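ICChI, a glycosylated chitinase (Ipomoea carnea, PDB 6IDN) has chitinase and lysozyme activity, and so hydrolyses chitin and bacterial cell-wall peptidoglycan, as a glycosylated TIM-barrel enzyme of glycoside hydrolase family 18. Local coordinates at residues G14-T19 with S62-C67; I122-E127 with Y165-A170; L154-A159 with S174-V179; L218-Q223 with Y259-Y264; D234-E239 with S266-D271. All blocks are in the same frame, centred on the assembly; numbering follows the deposited sequence. Where two conformers were deposited one is given.

From the N terminus, contact 1 comes first: it closes the loop that carries strand 27-36 and joins helix 16-21 to helix 60-69. After contact 1 closes, contacts 2 and 3 open; their segments alternate along the chain, so the two cross. Contact 2 ties strand 121-126 to the start of helix 168-171, while contact 3 pairs strand 153-156 with strand 178-182 across that same helix; the two touch through the neighbouring strands 121-126 and 153-156. Contacts 4 and 5 form a second crossed pair, touching where Leu218 and Tyr264 meet Leu236. Contact 4 joins the end of strand 213-219 to the loop after strand 250-256, and contact 5 joins helix 233-244 to helix 264-268.

Contact 1: residues G14-T19 with S62-C67; sequences GSLRET and SEISYC
Glu63 OE1 takes two hydrogen bonds at the start of helix 16-21, one from Arg17 N and one from a water. Arg17 N donates to it at 3.0 Å, with an N-H...O angle of 153°, on the anti side of the carboxylate but well out of its plane. The water, 2.8 Å from OE1, also accepts from Leu16 N. The same helix turn is closed by a capping box, in which Glu18 N bonds Ser15 OG and Ser15 N bonds Glu18 OE1. Arg17 has CG anti to the backbone N (chi1 174°) and bends at chi3, and its guanidinium lies over one face of the Tyr66 ring in a cation-pi contact. NH1 stands over the ring centre, 3.3 Å above the plane. Deeper in, Leu16 CD2 meets Ile64 CG1 at 3.7 Å, and Leu16 CG lies beside Cys67 SG. The disulfide Cys20-Cys67 joins the two helices covalently, Tyr66 OH bonds Asp21, and Leu16 continues inward onto Trp7 of strand 2-7 and Ile28 of strand 27-36.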
# COMPACT_ATOMS: atom_id res chain seq x y z
N GLY A 14 2.45 9.24 15.34
CA GLY A 14 3.56 10.09 14.99
C GLY A 14 3.34 10.78 13.65
O GLY A 14 2.51 10.37 12.83
N SER A 15 4.09 11.86 13.44
CA SER A 15 4.00 12.59 12.18
C SER A 15 4.63 11.78 11.05
O SER A 15 5.35 10.80 11.27
CB SER A 15 4.67 13.96 12.30
OG SER A 15 6.08 13.84 12.42
N LEU A 16 4.33 12.18 9.82
CA LEU A 16 4.96 11.54 8.68
C LEU A 16 6.47 11.75 8.72
O LEU A 16 7.24 10.83 8.43
CB LEU A 16 4.36 12.08 7.39
CG LEU A 16 4.91 11.51 6.08
CD1 LEU A 16 4.61 10.02 5.92
CD2 LEU A 16 4.33 12.31 4.91
N ARG A 17 6.91 12.95 9.12
CA ARG A 17 8.34 13.21 9.24
C ARG A 17 8.98 12.28 10.26
O ARG A 17 10.05 11.71 10.01
CB ARG A 17 8.59 14.67 9.64
CG ARG A 17 10.06 14.97 9.94
CD ARG A 17 10.31 16.40 10.42
NE ARG A 17 10.01 17.38 9.37
CZ ARG A 17 10.90 17.85 8.51
NH1 ARG A 17 12.16 17.45 8.57
NH2 ARG A 17 10.53 18.73 7.59
N GLU A 18 8.35 12.11 11.43
CA GLU A 18 8.89 11.21 12.44
C GLU A 18 8.91 9.78 11.94
O GLU A 18 9.85 9.01 12.22
CB GLU A 18 8.07 11.31 13.72
CG GLU A 18 8.30 12.61 14.48
CD GLU A 18 7.26 12.86 15.54
OE1 GLU A 18 6.20 12.20 15.54
OE2 GLU A 18 7.49 13.73 16.41
N THR A 19 7.88 9.39 11.20
CA THR A 19 7.85 8.06 10.61
C THR A 19 9.03 7.85 9.68
O THR A 19 9.73 6.83 9.75
CB THR A 19 6.52 7.87 9.89
OG1 THR A 19 5.47 7.97 10.87
CG2 THR A 19 6.45 6.52 9.18
N SER A 62 5.61 19.54 2.87
CA SER A 62 6.99 19.68 3.32
C SER A 62 7.52 18.37 3.90
O SER A 62 8.71 18.06 3.75
CB SER A 62 7.10 20.80 4.35
OG SER A 62 6.89 22.07 3.75
N GLU A 63 6.66 17.61 4.58
CA GLU A 63 7.10 16.34 5.16
C GLU A 63 7.25 15.27 4.09
O GLU A 63 8.18 14.45 4.15
CB GLU A 63 6.13 15.91 6.26
CG GLU A 63 5.93 17.00 7.32
CD GLU A 63 5.23 16.54 8.59
OE1 GLU A 63 5.15 15.32 8.83
OE2 GLU A 63 4.76 17.41 9.35
N ILE A 64 6.36 15.26 3.10
CA ILE A 64 6.52 14.37 1.95
C ILE A 64 7.83 14.68 1.24
O ILE A 64 8.63 13.78 0.93
CB ILE A 64 5.31 14.50 1.00
CG1 ILE A 64 4.02 14.04 1.68
CG2 ILE A 64 5.53 13.70 -0.30
CD1 ILE A 64 2.75 14.52 0.98
N SER A 65 8.08 15.96 0.97
CA SER A 65 9.33 16.34 0.32
C SER A 65 10.53 15.87 1.13
O SER A 65 11.53 15.40 0.58
CB SER A 65 9.38 17.85 0.12
OG SER A 65 10.44 18.20 -0.75
N TYR A 66 10.45 16.01 2.46
CA TYR A 66 11.56 15.59 3.31
C TYR A 66 11.75 14.08 3.25
O TYR A 66 12.88 13.59 3.11
CB TYR A 66 11.31 16.05 4.74
CG TYR A 66 12.30 15.47 5.73
CD1 TYR A 66 13.58 16.02 5.86
CD2 TYR A 66 11.96 14.39 6.53
CE1 TYR A 66 14.49 15.48 6.77
CE2 TYR A 66 12.86 13.86 7.44
CZ TYR A 66 14.12 14.41 7.55
OH TYR A 66 15.02 13.87 8.45
N CYS A 67 10.65 13.32 3.33
CA CYS A 67 10.75 11.87 3.18
C CYS A 67 11.40 11.49 1.86
O CYS A 67 12.29 10.64 1.81
CB CYS A 67 9.36 11.24 3.28
SG CYS A 67 8.61 11.32 4.89
O HOH W 1 2.53 14.49 9.55
O HOH W 2 7.70 17.91 10.88

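Contact 2: residues I122-E127 with Y165-A170; sequences IDFDIE and YYLREA. With NAG (2-acetamido-2-deoxy-beta-D-glucopyranose), chain C.
Strand 121-126 and the residue after it carry the sequence Asp-Phe-Asp-Ile-Glu, which matches the DxDxE signature of family 18 chitinases, and the turn leading into helix 168-171 packs against its Phe124, Ile126 and Glu127. Leu167 has CG anti to its carbonyl carbon (chi1 -69°) and spreads its two methyls over the strand. CD2 sits 3.9 Å from both Phe124 CB and Ile126 CG1, and CD1 lies 3.5 Å from Phe124 O. Tyr166 comes in beside it: its CB is 3.3 Å from Ile126 O and 3.8 Å from Ile126 CG2. Farther out, one face of the Tyr166 ring covers the Glu127 carbonyl group, Glu127 C lying 3.6 Å above the ring plane toward the rim. An alanine at Tyr166 would keep the CB contacts with Ile126 but would probably leave the Glu127 carbonyl group without its aromatic cover. On the side away from the strand, Arg168 NE and NH2 form a fork on O7 of an N-acetylglucosamine, at 3.1 and 3.0 Å, with the acceptor near the guanidinium plane; Phe162 and Asn172 complete that glycan pocket. The strand end belongs to the signature of the family 18 TIM barrel, whose glutamate is the proton donor in relatives; Glu127 holds the matching position.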
# COMPACT_ATOMS: atom_id res chain seq x y z
N ILE A 122 0.51 5.07 -6.44
CA ILE A 122 -0.82 4.74 -5.96
C ILE A 122 -0.81 3.29 -5.51
O ILE A 122 -0.40 2.40 -6.27
CB ILE A 122 -1.88 4.95 -7.06
CG1 ILE A 122 -1.84 6.42 -7.54
CG2 ILE A 122 -3.27 4.55 -6.55
CD1 ILE A 122 -2.16 7.43 -6.45
N ASP A 123 -1.26 3.06 -4.28
CA ASP A 123 -1.39 1.73 -3.69
C ASP A 123 -2.86 1.33 -3.75
O ASP A 123 -3.73 2.11 -3.36
CB ASP A 123 -0.90 1.74 -2.25
CG ASP A 123 -1.16 0.43 -1.51
OD1 ASP A 123 -0.68 -0.62 -1.98
OD2 ASP A 123 -1.82 0.47 -0.45
N PHE A 124 -3.14 0.12 -4.24
CA PHE A 124 -4.51 -0.37 -4.42
C PHE A 124 -4.84 -1.30 -3.25
O PHE A 124 -4.55 -2.49 -3.30
CB PHE A 124 -4.66 -1.15 -5.73
CG PHE A 124 -4.66 -0.32 -6.99
CD1 PHE A 124 -3.67 0.62 -7.26
CD2 PHE A 124 -5.64 -0.55 -7.95
CE1 PHE A 124 -3.69 1.34 -8.45
CE2 PHE A 124 -5.66 0.16 -9.16
CZ PHE A 124 -4.69 1.11 -9.41
N ASP A 125 -5.44 -0.75 -2.20
CA ASP A 125 -5.83 -1.55 -1.03
C ASP A 125 -7.34 -1.80 -1.07
O ASP A 125 -8.09 -1.41 -0.19
CB ASP A 125 -5.40 -0.86 0.26
CG ASP A 125 -5.53 -1.77 1.48
OD1 ASP A 125 -5.74 -2.99 1.31
OD2 ASP A 125 -5.44 -1.27 2.63
N ILE A 126 -7.76 -2.46 -2.14
CA ILE A 126 -9.18 -2.67 -2.43
C ILE A 126 -9.66 -3.87 -1.61
O ILE A 126 -9.28 -5.01 -1.89
CB ILE A 126 -9.41 -2.89 -3.93
CG1 ILE A 126 -8.77 -1.75 -4.75
CG2 ILE A 126 -10.91 -3.00 -4.24
CD1 ILE A 126 -9.12 -0.33 -4.24
N GLU A 127 -10.50 -3.62 -0.60
CA GLU A 127 -10.98 -4.65 0.31
C GLU A 127 -12.48 -4.83 0.29
O GLU A 127 -12.99 -5.72 0.99
CB GLU A 127 -10.56 -4.34 1.75
CG GLU A 127 -9.09 -4.20 2.00
CD GLU A 127 -8.80 -3.90 3.46
OE1 GLU A 127 -9.45 -4.53 4.33
OE2 GLU A 127 -7.95 -3.04 3.73
N TYR A 165 -10.17 -11.79 -5.01
CA TYR A 165 -11.36 -11.33 -5.74
C TYR A 165 -11.20 -9.89 -6.21
O TYR A 165 -11.49 -9.57 -7.37
CB TYR A 165 -12.62 -11.45 -4.88
CG TYR A 165 -13.78 -10.57 -5.38
CD1 TYR A 165 -14.50 -10.92 -6.51
CD2 TYR A 165 -14.13 -9.40 -4.72
CE1 TYR A 165 -15.55 -10.12 -6.98
CE2 TYR A 165 -15.18 -8.60 -5.18
CZ TYR A 165 -15.88 -8.96 -6.31
OH TYR A 165 -16.93 -8.16 -6.76
N TYR A 166 -10.77 -9.01 -5.31
CA TYR A 166 -10.82 -7.58 -5.62
C TYR A 166 -9.74 -7.18 -6.59
O TYR A 166 -9.96 -6.29 -7.42
CB TYR A 166 -10.69 -6.75 -4.34
CG TYR A 166 -11.82 -7.01 -3.40
CD1 TYR A 166 -13.06 -6.39 -3.57
CD2 TYR A 166 -11.67 -7.90 -2.35
CE1 TYR A 166 -14.11 -6.67 -2.70
CE2 TYR A 166 -12.70 -8.17 -1.48
CZ TYR A 166 -13.92 -7.55 -1.66
OH TYR A 166 -14.93 -7.84 -0.77
N LEU A 167 -8.57 -7.82 -6.51
CA LEU A 167 -7.39 -7.33 -7.20
C LEU A 167 -6.84 -8.28 -8.24
O LEU A 167 -5.81 -7.96 -8.86
CB LEU A 167 -6.28 -7.00 -6.19
CG LEU A 167 -6.60 -5.78 -5.33
CD1 LEU A 167 -5.64 -5.69 -4.16
CD2 LEU A 167 -6.53 -4.53 -6.20
N ARG A 168 -7.46 -9.43 -8.48
CA ARG A 168 -6.85 -10.37 -9.42
C ARG A 168 -6.73 -9.75 -10.81
O ARG A 168 -5.69 -9.89 -11.46
CB ARG A 168 -7.61 -11.69 -9.47
CG ARG A 168 -8.96 -11.63 -10.05
CD ARG A 168 -9.68 -12.97 -9.87
NE ARG A 168 -9.10 -14.01 -10.72
CZ ARG A 168 -9.59 -15.25 -10.81
NH1 ARG A 168 -10.65 -15.61 -10.10
NH2 ARG A 168 -9.00 -16.13 -11.62
N GLU A 169 -7.74 -9.00 -11.25
CA GLU A 169 -7.69 -8.42 -12.60
C GLU A 169 -6.64 -7.32 -12.67
O GLU A 169 -5.91 -7.21 -13.67
CB GLU A 169 -9.05 -7.85 -13.00
CG GLU A 169 -10.12 -8.90 -13.29
CD GLU A 169 -11.43 -8.27 -13.70
OE1 GLU A 169 -11.58 -7.04 -13.53
OE2 GLU A 169 -12.33 -8.99 -14.20
N ALA A 170 -6.56 -6.48 -11.65
CA ALA A 170 -5.56 -5.42 -11.66
C ALA A 170 -4.16 -6.03 -11.67
O ALA A 170 -3.30 -5.64 -12.48
CB ALA A 170 -5.76 -4.51 -10.44
C1 NAG C . -4.96 -13.68 -16.11
C2 NAG C . -5.72 -14.80 -15.41
C3 NAG C . -5.71 -16.07 -16.28
C4 NAG C . -6.18 -15.75 -17.69
C5 NAG C . -5.37 -14.60 -18.27
C6 NAG C . -5.84 -14.14 -19.63
C7 NAG C . -5.82 -14.81 -12.96
C8 NAG C . -5.08 -15.12 -11.69
N2 NAG C . -5.16 -15.06 -14.10
O3 NAG C . -6.56 -17.07 -15.71
O4 NAG C . -6.04 -16.89 -18.52
O5 NAG C . -5.50 -13.46 -17.40
O6 NAG C . -5.07 -13.05 -20.11
O7 NAG C . -6.97 -14.37 -12.95

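Contact 3: residues L154-A159 with S174-V179; sequences LAAAPA and SLFDYV
Leu154, Ala155 and Ala156 run parallel to Tyr178 and Val179, with Tyr178 N donating to Leu154 O at 3.1 Å and Ala156 N to Tyr178 O at 3.0 Å. Asp177 N adds a weak bond to Leu154 O. The Asp177 carboxylate adds a side-chain bond beside this ladder: OD2 accepts from Leu154 N at 2.9 Å through its anti lone pair, with a nearly straight N-H...O angle of 165°. With CG anti to its carbonyl carbon (chi1 -83°), Phe176 turns one ring face to Leu154 CB in a CH-pi contact, 4.2 Å from the centroid; Ala155 O meets the ring edge, and CD2 lies 3.8 Å from Ala156 CB. On the other sheet face Ala155 CB and Tyr178 CB meet. Pro158 CD closes on Val179 CG1 at 3.6 Å, the two side chains crossing at about a right angle. Phe124 meets the Phe176 ring edge-to-face. A side-chain oxygen thus stands in for a strand carbonyl, and the buried Leu154 N-H is satisfied by an acid that is probably ionised.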
# COMPACT_ATOMS: atom_id res chain seq x y z
N LEU A 154 2.89 1.72 -9.20
CA LEU A 154 1.61 1.08 -8.91
C LEU A 154 1.86 -0.05 -7.93
O LEU A 154 2.73 -0.89 -8.16
CB LEU A 154 0.96 0.56 -10.19
CG LEU A 154 0.66 1.62 -11.25
CD1 LEU A 154 0.16 0.99 -12.56
CD2 LEU A 154 -0.37 2.60 -10.71
N ALA A 155 1.11 -0.06 -6.83
CA ALA A 155 1.26 -1.08 -5.81
C ALA A 155 -0.12 -1.66 -5.52
O ALA A 155 -1.13 -0.97 -5.64
CB ALA A 155 1.90 -0.52 -4.52
N ALA A 156 -0.15 -2.95 -5.16
CA ALA A 156 -1.40 -3.62 -4.81
C ALA A 156 -1.26 -4.37 -3.50
O ALA A 156 -0.19 -4.92 -3.21
CB ALA A 156 -1.84 -4.63 -5.90
N ALA A 157 -2.36 -4.46 -2.74
CA ALA A 157 -2.38 -5.08 -1.42
C ALA A 157 -3.45 -6.15 -1.32
O ALA A 157 -4.42 -6.03 -0.55
CB ALA A 157 -2.58 -4.01 -0.33
N PRO A 158 -3.31 -7.24 -2.08
CA PRO A 158 -4.29 -8.33 -1.97
C PRO A 158 -4.14 -9.09 -0.67
O PRO A 158 -3.09 -9.08 -0.03
CB PRO A 158 -3.94 -9.23 -3.16
CG PRO A 158 -2.43 -9.08 -3.28
CD PRO A 158 -2.17 -7.60 -2.94
N ALA A 159 -5.20 -9.80 -0.30
CA ALA A 159 -5.10 -10.76 0.80
C ALA A 159 -4.47 -12.05 0.28
O ALA A 159 -4.34 -12.27 -0.93
CB ALA A 159 -6.47 -11.01 1.41
N SER A 174 -0.07 -7.09 -15.27
CA SER A 174 1.38 -7.16 -15.25
C SER A 174 2.04 -5.80 -15.08
O SER A 174 3.25 -5.68 -15.30
CB SER A 174 1.94 -7.84 -16.51
OG SER A 174 1.26 -9.06 -16.79
N LEU A 175 1.28 -4.78 -14.69
CA LEU A 175 1.80 -3.42 -14.60
C LEU A 175 2.16 -3.01 -13.17
O LEU A 175 2.64 -1.89 -12.96
CB LEU A 175 0.80 -2.43 -15.18
CG LEU A 175 0.58 -2.57 -16.69
CD1 LEU A 175 -0.45 -1.58 -17.19
CD2 LEU A 175 1.90 -2.40 -17.47
N PHE A 176 1.95 -3.86 -12.18
CA PHE A 176 2.21 -3.40 -10.81
C PHE A 176 3.69 -3.52 -10.46
O PHE A 176 4.32 -4.56 -10.68
CB PHE A 176 1.33 -4.15 -9.81
CG PHE A 176 -0.03 -3.55 -9.72
CD1 PHE A 176 -0.96 -3.79 -10.71
CD2 PHE A 176 -0.34 -2.63 -8.73
CE1 PHE A 176 -2.21 -3.18 -10.68
CE2 PHE A 176 -1.59 -2.02 -8.69
CZ PHE A 176 -2.53 -2.30 -9.66
N ASP A 177 4.24 -2.42 -9.95
CA ASP A 177 5.63 -2.38 -9.50
C ASP A 177 5.81 -3.11 -8.19
O ASP A 177 6.86 -3.72 -7.96
CB ASP A 177 6.06 -0.92 -9.35
CG ASP A 177 5.92 -0.18 -10.65
OD1 ASP A 177 6.82 -0.35 -11.51
OD2 ASP A 177 4.91 0.53 -10.85
N TYR A 178 4.80 -3.07 -7.32
CA TYR A 178 4.86 -3.67 -6.00
C TYR A 178 3.57 -4.41 -5.75
O TYR A 178 2.50 -3.91 -6.08
CB TYR A 178 5.03 -2.59 -4.89
CG TYR A 178 6.26 -1.72 -5.02
CD1 TYR A 178 6.20 -0.54 -5.76
CD2 TYR A 178 7.45 -2.08 -4.44
CE1 TYR A 178 7.29 0.24 -5.92
CE2 TYR A 178 8.57 -1.27 -4.59
CZ TYR A 178 8.47 -0.12 -5.34
OH TYR A 178 9.54 0.72 -5.52
N VAL A 179 3.67 -5.59 -5.15
CA VAL A 179 2.47 -6.29 -4.64
C VAL A 179 2.87 -6.78 -3.26
O VAL A 179 3.82 -7.55 -3.12
CB VAL A 179 2.01 -7.46 -5.53
CG1 VAL A 179 0.87 -8.20 -4.82
CG2 VAL A 179 1.55 -6.93 -6.90

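Contact 4: residues L218-Q223 with Y259-Y264; sequences LPAAPQ and YYDDDY
Ala220 is packed closely against the turn 260-264, whereas Gln223 and the tip of Tyr260 meet at the solvent side through water. Ala220 CB lies 3.7 Å from Tyr260 O and 3.8 Å from Asp261 CB, while Ala220 O comes 3.4 Å from Tyr264 CB. Tyr264 has CG anti to the backbone N (chi1 -164°); its ring runs beside Pro219 and Ala220, and OH reaches Leu218 CD1. A water donates to both Pro219 O and Tyr264 OH, and that hydroxyl also bonds Ile231 O. On the looser side Gln223 C lies over one face of the Tyr260 ring, 4.0 Å above it and toward the rim; Tyr259 CD2 covers the centre of the opposite face. A water held by Gln223 O is only weakly linked to Tyr260 OH. An alanine at Tyr260 would keep the CB contacts with Ala220 and Ala221 but would probably leave Gln223 and Tyr259 without the ring that separates them. Strands 213-219 and 250-256 are barrel neighbours, and these are the loops at their C-terminal ends, the end that carries the active site in TIM barrels.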
# COMPACT_ATOMS: atom_id res chain seq x y z
N LEU A 218 2.57 -8.14 6.63
CA LEU A 218 2.43 -8.68 7.97
C LEU A 218 1.87 -7.63 8.92
O LEU A 218 2.08 -6.43 8.71
CB LEU A 218 3.78 -9.14 8.53
CG LEU A 218 4.40 -10.34 7.83
CD1 LEU A 218 5.80 -10.53 8.40
CD2 LEU A 218 3.57 -11.58 8.05
N PRO A 219 1.23 -8.05 10.00
CA PRO A 219 0.90 -7.11 11.07
C PRO A 219 2.12 -6.83 11.93
O PRO A 219 2.94 -7.71 12.19
CB PRO A 219 -0.20 -7.82 11.86
CG PRO A 219 -0.18 -9.28 11.40
CD PRO A 219 0.83 -9.44 10.30
N ALA A 220 2.27 -5.57 12.35
CA ALA A 220 3.44 -5.20 13.14
C ALA A 220 3.34 -5.65 14.60
O ALA A 220 4.35 -5.64 15.30
CB ALA A 220 3.67 -3.69 13.11
N ALA A 221 2.15 -6.01 15.05
CA ALA A 221 1.91 -6.47 16.41
C ALA A 221 0.62 -7.29 16.39
O ALA A 221 -0.18 -7.15 15.47
CB ALA A 221 1.78 -5.29 17.38
N PRO A 222 0.41 -8.15 17.39
CA PRO A 222 -0.86 -8.91 17.43
C PRO A 222 -2.09 -8.02 17.38
O PRO A 222 -3.08 -8.37 16.72
CB PRO A 222 -0.76 -9.66 18.76
CG PRO A 222 0.71 -9.83 19.00
CD PRO A 222 1.36 -8.59 18.43
N GLN A 223 -2.04 -6.85 18.02
CA GLN A 223 -3.17 -5.93 18.03
C GLN A 223 -3.49 -5.37 16.65
O GLN A 223 -4.62 -4.92 16.42
CB GLN A 223 -2.89 -4.78 19.00
CG GLN A 223 -2.84 -5.17 20.48
CD GLN A 223 -1.55 -5.88 20.89
OE1 GLN A 223 -0.58 -5.94 20.13
NE2 GLN A 223 -1.55 -6.43 22.10
N TYR A 259 1.20 2.70 13.56
CA TYR A 259 0.70 2.84 14.92
C TYR A 259 1.09 1.66 15.79
O TYR A 259 1.29 1.82 17.00
CB TYR A 259 -0.83 2.99 14.92
CG TYR A 259 -1.41 3.11 16.31
CD1 TYR A 259 -1.24 4.27 17.05
CD2 TYR A 259 -2.13 2.07 16.88
CE1 TYR A 259 -1.77 4.39 18.33
CE2 TYR A 259 -2.66 2.17 18.16
CZ TYR A 259 -2.48 3.34 18.87
OH TYR A 259 -3.01 3.45 20.14
N TYR A 260 1.22 0.47 15.20
CA TYR A 260 1.51 -0.76 15.94
C TYR A 260 2.97 -1.16 15.89
O TYR A 260 3.34 -2.18 16.50
CB TYR A 260 0.64 -1.91 15.40
CG TYR A 260 -0.84 -1.63 15.57
CD1 TYR A 260 -1.44 -1.73 16.82
CD2 TYR A 260 -1.62 -1.24 14.50
CE1 TYR A 260 -2.79 -1.46 16.98
CE2 TYR A 260 -2.98 -0.96 14.65
CZ TYR A 260 -3.55 -1.08 15.89
OH TYR A 260 -4.89 -0.81 16.07
N ASP A 261 3.81 -0.40 15.19
CA ASP A 261 5.22 -0.75 14.99
C ASP A 261 6.08 -0.01 16.01
O ASP A 261 6.77 0.96 15.70
CB ASP A 261 5.63 -0.43 13.55
CG ASP A 261 7.03 -0.92 13.22
OD1 ASP A 261 7.54 -1.80 13.95
OD2 ASP A 261 7.63 -0.40 12.25
N ASP A 262 6.05 -0.49 17.25
CA ASP A 262 6.91 0.08 18.29
C ASP A 262 8.35 -0.36 18.09
O ASP A 262 9.28 0.46 18.16
CB ASP A 262 6.41 -0.32 19.68
CG ASP A 262 4.95 0.04 19.92
OD1 ASP A 262 4.37 0.83 19.14
OD2 ASP A 262 4.37 -0.48 20.90
N ASP A 263 8.57 -1.65 17.85
CA ASP A 263 9.93 -2.13 17.62
C ASP A 263 10.00 -3.32 16.66
O ASP A 263 11.07 -3.94 16.57
CB ASP A 263 10.61 -2.50 18.97
CG ASP A 263 9.81 -3.51 19.78
OD1 ASP A 263 8.96 -4.21 19.22
OD2 ASP A 263 10.05 -3.59 21.00
N TYR A 264 8.93 -3.64 15.94
CA TYR A 264 8.98 -4.80 15.06
C TYR A 264 9.94 -4.57 13.90
O TYR A 264 10.84 -5.38 13.66
CB TYR A 264 7.58 -5.13 14.55
CG TYR A 264 7.42 -6.51 13.93
CD1 TYR A 264 7.55 -7.66 14.70
CD2 TYR A 264 7.13 -6.65 12.57
CE1 TYR A 264 7.39 -8.92 14.14
CE2 TYR A 264 6.98 -7.92 12.00
CZ TYR A 264 7.11 -9.04 12.79
OH TYR A 264 6.94 -10.30 12.24
O HOH W 3 4.05 -10.24 11.85
O HOH W 4 -6.34 -3.50 14.72

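Contact 5: residues D234-E239 with S266-D271; sequences DDLISE and SKIKPD. With CA (calcium ion), chain E.
Ile237, on a helix that widens into a pi-type turn at 236-239, has its CA 6.5 Å from that of Asp271, which lies in the 3-10 turn 269-271 of the second segment. The Ile237 side chain crosses that of Asp271 at about a right angle. Its CG2 lies 3.5 Å from Asp271 OD2 and its CD1 3.8 Å from Lys267 O, so the branched chain touches both the Asp271 carboxylate and the Lys267 carbonyl. With CG1 anti to the carbonyl carbon (chi1 -69°), that atom too lies near Asp271 OD2. A water donates to Ile237 O at 2.7 Å and weakly to Asp271 OD1. On the buried side Leu236 CD2 touches Ile268 CG2 at 3.9 Å, and Leu236 goes on to reach Leu216 and Leu218 of strand 213-219. Away from this interface, Asp235 OD2 binds a calcium ion at 2.2 Å, with a water as a further ligand. Leu236 facing the barrel strand and Asp235 binding calcium away from the interface fit the outer helical layer of a TIM barrel, here where helix 233-244 meets helix 264-268.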
# COMPACT_ATOMS: atom_id res chain seq x y z
N ASP A 234 11.67 -13.26 15.93
CA ASP A 234 12.70 -14.29 15.81
C ASP A 234 12.24 -15.44 14.91
O ASP A 234 13.04 -15.99 14.14
CB ASP A 234 13.12 -14.78 17.19
CG ASP A 234 13.97 -13.77 17.92
OD1 ASP A 234 14.72 -13.02 17.25
OD2 ASP A 234 13.90 -13.71 19.17
N ASP A 235 10.95 -15.79 14.98
CA ASP A 235 10.41 -16.81 14.10
C ASP A 235 10.41 -16.35 12.65
O ASP A 235 10.66 -17.14 11.73
CB ASP A 235 8.99 -17.18 14.51
CG ASP A 235 8.92 -18.03 15.76
OD1 ASP A 235 9.96 -18.44 16.34
OD2 ASP A 235 7.79 -18.29 16.18
N LEU A 236 10.05 -15.09 12.41
CA LEU A 236 10.11 -14.57 11.05
C LEU A 236 11.52 -14.69 10.49
O LEU A 236 11.73 -15.15 9.36
CB LEU A 236 9.65 -13.11 11.03
CG LEU A 236 9.64 -12.45 9.65
CD1 LEU A 236 8.53 -13.06 8.81
CD2 LEU A 236 9.46 -10.94 9.76
N ILE A 237 12.51 -14.30 11.30
CA ILE A 237 13.90 -14.30 10.85
C ILE A 237 14.39 -15.71 10.59
O ILE A 237 15.16 -15.95 9.65
CB ILE A 237 14.76 -13.57 11.89
CG1 ILE A 237 14.43 -12.08 11.89
CG2 ILE A 237 16.24 -13.81 11.64
CD1 ILE A 237 14.86 -11.37 13.17
N SER A 238 13.96 -16.67 11.41
CA SER A 238 14.53 -18.01 11.30
C SER A 238 13.72 -18.94 10.41
O SER A 238 14.30 -19.86 9.83
CB SER A 238 14.70 -18.64 12.68
OG SER A 238 13.44 -18.85 13.29
N GLU A 239 12.41 -18.73 10.29
CA GLU A 239 11.55 -19.67 9.57
C GLU A 239 11.07 -19.18 8.22
O GLU A 239 10.74 -20.01 7.37
CB GLU A 239 10.31 -20.01 10.40
CG GLU A 239 10.62 -20.63 11.74
CD GLU A 239 9.45 -20.62 12.69
OE1 GLU A 239 8.30 -20.58 12.20
OE2 GLU A 239 9.68 -20.69 13.92
N SER A 266 12.35 -2.46 13.68
CA SER A 266 13.72 -2.35 14.18
C SER A 266 14.32 -3.73 14.42
O SER A 266 15.51 -3.95 14.19
CB SER A 266 13.75 -1.52 15.47
OG SER A 266 13.44 -0.16 15.22
N LYS A 267 13.50 -4.68 14.87
CA LYS A 267 14.00 -6.02 15.15
C LYS A 267 14.27 -6.82 13.88
O LYS A 267 15.15 -7.69 13.88
CB LYS A 267 12.99 -6.79 16.02
CG LYS A 267 12.92 -6.39 17.48
CD LYS A 267 11.77 -7.12 18.17
CE LYS A 267 11.55 -6.62 19.58
NZ LYS A 267 12.72 -6.93 20.42
N ILE A 268 13.53 -6.57 12.80
CA ILE A 268 13.65 -7.40 11.61
C ILE A 268 14.47 -6.76 10.49
O ILE A 268 14.95 -7.48 9.61
CB ILE A 268 12.27 -7.83 11.07
CG1 ILE A 268 11.50 -6.62 10.49
CG2 ILE A 268 11.47 -8.53 12.15
CD1 ILE A 268 10.22 -7.01 9.75
N LYS A 269 14.67 -5.44 10.51
CA LYS A 269 15.25 -4.77 9.35
C LYS A 269 16.57 -5.37 8.87
O LYS A 269 16.71 -5.59 7.66
CB LYS A 269 15.41 -3.27 9.60
CG LYS A 269 15.86 -2.50 8.34
CD LYS A 269 15.41 -1.05 8.34
CE LYS A 269 15.73 -0.36 7.01
NZ LYS A 269 14.74 -0.63 5.91
N PRO A 270 17.54 -5.68 9.74
CA PRO A 270 18.80 -6.24 9.22
C PRO A 270 18.62 -7.52 8.42
O PRO A 270 19.43 -7.79 7.53
CB PRO A 270 19.63 -6.48 10.49
CG PRO A 270 19.05 -5.58 11.50
CD PRO A 270 17.59 -5.49 11.20
N ASP A 271 17.57 -8.29 8.68
CA ASP A 271 17.34 -9.55 7.99
C ASP A 271 16.37 -9.43 6.83
O ASP A 271 16.17 -10.42 6.11
CB ASP A 271 16.83 -10.60 8.98
CG ASP A 271 17.90 -11.02 9.98
OD1 ASP A 271 18.86 -11.71 9.57
OD2 ASP A 271 17.79 -10.66 11.17
CA CA E . 7.41 -20.14 17.36
O HOH W 5 9.38 -19.83 18.36
O HOH W 6 17.33 -14.67 8.57